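Local structure of RNA-binding protein, putative (Trypanosoma brucei, 6E4O) at residues L24-E29 with T56-S61. The protein probably binds mRNA through this RNA recognition motif, a domain that uses several surfaces to bind and remodel RNA in kinetoplastid RNA editing. Residues are numbered along the deposited sequence; the frame is centred on the assembly and turned at random.
Sequences LRQAGE and TELQAS
With CG anti to its carbonyl carbon (chi1 -62°) and CD1 anti to CA (chi2 177°), Leu58 reaches across to segment 24-29, where helix 17-24 runs out into a loop; Leu24 has nearly the same torsions but meets it with its other branch, CD2. CD1 of Leu58 lies 3.8 Å from CB of Ala27 and 3.9 Å from CD2 of Leu24, a purely apolar junction in which the short alanine side chain lets the longer leucine come close to the backbone. Gln26 rests its CB against both methyls of Leu58 and its amide against CD2, with NE2 3.8 Å from that methyl in van der Waals contact. Glutamine suits this exposed margin: its aliphatic stem flanks the leucine, while its NE2 turns back to His23 O in helix 17-24, a hydrogen bond that holds the amide in place. The carbonyl oxygen of Leu58 closes a type II turn: it accepts from Ser61 N and, at 2.7 Å, from Ser61 OG, both arriving from one face of the carbonyl plane. Ser61 OG also bonds His23 NE2, tying this turn to helix 17-24. In the RRM fold the contact joins the ends of the two helices that pack on the sheet: Leu24 continues onto Val43 and Phe45 of strand 40-45, Ala27 onto helix 48-57, and Leu58 onto Leu70 of strand 66-70.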
ATOM      1  N   LEU A  24      -5.601  -0.979  -1.084  1.00 10.46           N
ATOM      2  CA  LEU A  24      -5.247  -1.063   0.329  1.00 10.23           C
ATOM      3  C   LEU A  24      -6.427  -0.783   1.256  1.00 12.19           C
ATOM      4  O   LEU A  24      -6.353  -1.029   2.462  1.00 13.71           O
ATOM      5  CB  LEU A  24      -4.081  -0.114   0.628  1.00 10.94           C
ATOM      6  CG  LEU A  24      -2.772  -0.538  -0.034  1.00 14.73           C
ATOM      7  CD1 LEU A  24      -1.719   0.553   0.143  1.00 15.93           C
ATOM      8  CD2 LEU A  24      -2.281  -1.857   0.535  1.00 15.69           C
ATOM      9  N   ARG A  25      -7.521  -0.269   0.702  1.00 11.80           N
ATOM     10  CA  ARG A  25      -8.724  -0.064   1.505  1.00 14.15           C
ATOM     11  C   ARG A  25      -9.275  -1.402   1.982  1.00 13.04           C
ATOM     12  O   ARG A  25     -10.138  -1.451   2.852  1.00 14.85           O
ATOM     13  CB  ARG A  25      -9.801   0.704   0.732  1.00 18.57           C
ATOM     14  CG  ARG A  25      -9.573   2.208   0.665  1.00 21.18           C
ATOM     15  CD  ARG A  25     -10.893   2.941   0.460  1.00 28.74           C
ATOM     16  NE  ARG A  25     -11.407   2.777  -0.892  1.00 36.78           N
ATOM     17  CZ  ARG A  25     -12.695   2.693  -1.206  1.00 34.06           C
ATOM     18  NH1 ARG A  25     -13.632   2.740  -0.262  1.00 29.89           N
ATOM     19  NH2 ARG A  25     -13.044   2.550  -2.475  1.00 36.81           N
ATOM     20  N   GLN A  26      -8.778  -2.494   1.403  1.00 12.38           N
ATOM     21  CA  GLN A  26      -9.117  -3.822   1.895  1.00 14.74           C
ATOM     22  C   GLN A  26      -8.665  -3.996   3.340  1.00 12.81           C
ATOM     23  O   GLN A  26      -9.211  -4.819   4.074  1.00 12.04           O
ATOM     24  CB  GLN A  26      -8.433  -4.898   1.059  1.00 12.55           C
ATOM     25  CG  GLN A  26      -8.978  -5.065  -0.354  1.00 14.28           C
ATOM     26  CD  GLN A  26      -8.264  -6.182  -1.078  1.00 18.76           C
ATOM     27  OE1 GLN A  26      -8.609  -7.349  -0.925  1.00 17.93           O
ATOM     28  NE2 GLN A  26      -7.238  -5.830  -1.847  1.00 17.37           N
ATOM     29  N   ALA A  27      -7.646  -3.235   3.735  1.00 13.92           N
ATOM     30  CA  ALA A  27      -7.074  -3.361   5.072  1.00 13.66           C
ATOM     31  C   ALA A  27      -7.561  -2.269   6.014  1.00 14.95           C
ATOM     32  O   ALA A  27      -7.573  -2.455   7.227  1.00 16.69           O
ATOM     33  CB  ALA A  27      -5.566  -3.341   5.001  1.00 12.17           C
ATOM     34  N   GLY A  28      -7.956  -1.129   5.464  1.00 14.95           N
ATOM     35  CA  GLY A  28      -8.427  -0.047   6.308  1.00 18.44           C
ATOM     36  C   GLY A  28      -8.428   1.295   5.617  1.00 15.89           C
ATOM     37  O   GLY A  28      -8.203   1.375   4.418  1.00 18.12           O
ATOM     38  N   GLU A  29      -8.688   2.353   6.381  1.00 13.62           N
ATOM     39  CA  GLU A  29      -8.775   3.691   5.813  1.00 16.94           C
ATOM     40  C   GLU A  29      -7.383   4.280   5.581  1.00 15.36           C
ATOM     41  O   GLU A  29      -6.519   4.212   6.442  1.00 15.42           O
ATOM     42  CB  GLU A  29      -9.611   4.605   6.714  1.00 26.95           C
ATOM     43  CG  GLU A  29      -9.773   6.024   6.192  1.00 43.25           C
ATOM     44  CD  GLU A  29     -10.796   6.826   6.983  1.00 59.73           C
ATOM     45  OE1 GLU A  29     -11.277   6.326   8.025  1.00 60.96           O
ATOM     46  OE2 GLU A  29     -11.125   7.956   6.558  1.00 67.49           O
ATOM     47  N   THR A  56      -0.029  -7.969   7.016  1.00  9.31           N
ATOM     48  CA  THR A  56      -0.360  -9.350   7.345  1.00 13.22           C
ATOM     49  C   THR A  56      -1.121 -10.018   6.197  1.00 13.90           C
ATOM     50  O   THR A  56      -0.767 -11.105   5.746  1.00 14.71           O
ATOM     51  CB  THR A  56      -1.209  -9.439   8.625  1.00 14.62           C
ATOM     52  OG1 THR A  56      -0.432  -8.983   9.740  1.00 15.14           O
ATOM     53  CG2 THR A  56      -1.637 -10.890   8.885  1.00 13.33           C
ATOM     54  N   GLU A  57      -2.160  -9.352   5.716  1.00 13.25           N
ATOM     55  CA  GLU A  57      -3.103 -10.007   4.815  1.00  9.73           C
ATOM     56  C   GLU A  57      -2.974  -9.622   3.348  1.00  9.76           C
ATOM     57  O   GLU A  57      -3.546 -10.284   2.489  1.00 10.99           O
ATOM     58  CB  GLU A  57      -4.539  -9.779   5.300  1.00 12.77           C
ATOM     59  CG  GLU A  57      -4.771 -10.270   6.722  1.00 14.96           C
ATOM     60  CD  GLU A  57      -6.238 -10.436   7.054  1.00 17.94           C
ATOM     61  OE1 GLU A  57      -7.035 -10.716   6.125  1.00 16.01           O
ATOM     62  OE2 GLU A  57      -6.589 -10.301   8.243  1.00 17.95           O
ATOM     63  N   LEU A  58      -2.210  -8.578   3.037  1.00 11.45           N
ATOM     64  CA  LEU A  58      -2.125  -8.144   1.641  1.00  8.66           C
ATOM     65  C   LEU A  58      -0.711  -8.274   1.083  1.00 11.95           C
ATOM     66  O   LEU A  58      -0.431  -7.817  -0.012  1.00 12.85           O
ATOM     67  CB  LEU A  58      -2.643  -6.700   1.482  1.00  9.93           C
ATOM     68  CG  LEU A  58      -4.117  -6.429   1.841  1.00  9.50           C
ATOM     69  CD1 LEU A  58      -4.433  -4.940   1.696  1.00 13.03           C
ATOM     70  CD2 LEU A  58      -5.066  -7.240   0.941  1.00 12.00           C
ATOM     71  N   GLN A  59       0.167  -8.922   1.839  1.00  9.89           N
ATOM     72  CA  GLN A  59       1.526  -9.161   1.383  1.00  9.50           C
ATOM     73  C   GLN A  59       1.505  -9.975   0.098  1.00 10.16           C
ATOM     74  O   GLN A  59       0.758 -10.950  -0.012  1.00 11.24           O
ATOM     75  CB  GLN A  59       2.318  -9.906   2.455  1.00  9.98           C
ATOM     76  CG  GLN A  59       3.794 -10.118   2.121  1.00  9.53           C
ATOM     77  CD  GLN A  59       4.532  -8.804   1.982  1.00 11.93           C
ATOM     78  OE1 GLN A  59       4.401  -8.110   0.968  1.00 12.29           O
ATOM     79  NE2 GLN A  59       5.284  -8.440   3.009  1.00 16.72           N
ATOM     80  N   ALA A  60       2.318  -9.565  -0.868  1.00  9.78           N
ATOM     81  CA  ALA A  60       2.448 -10.283  -2.130  1.00 11.14           C
ATOM     82  C   ALA A  60       1.121 -10.436  -2.878  1.00 15.04           C
ATOM     83  O   ALA A  60       0.935 -11.385  -3.643  1.00 12.81           O
ATOM     84  CB  ALA A  60       3.099 -11.640  -1.901  1.00 11.91           C
ATOM     85  N   SER A  61       0.202  -9.499  -2.669  1.00 12.29           N
ATOM     86  CA  SER A  61      -1.028  -9.480  -3.446  1.00 13.50           C
ATOM     87  C   SER A  61      -0.799  -8.804  -4.795  1.00 11.30           C
ATOM     88  O   SER A  61       0.039  -7.928  -4.933  1.00 11.10           O
ATOM     89  CB  SER A  61      -2.166  -8.794  -2.682  1.00 17.19           C
ATOM     90  OG  SER A  61      -1.822  -7.466  -2.329  1.00 14.75           O
TER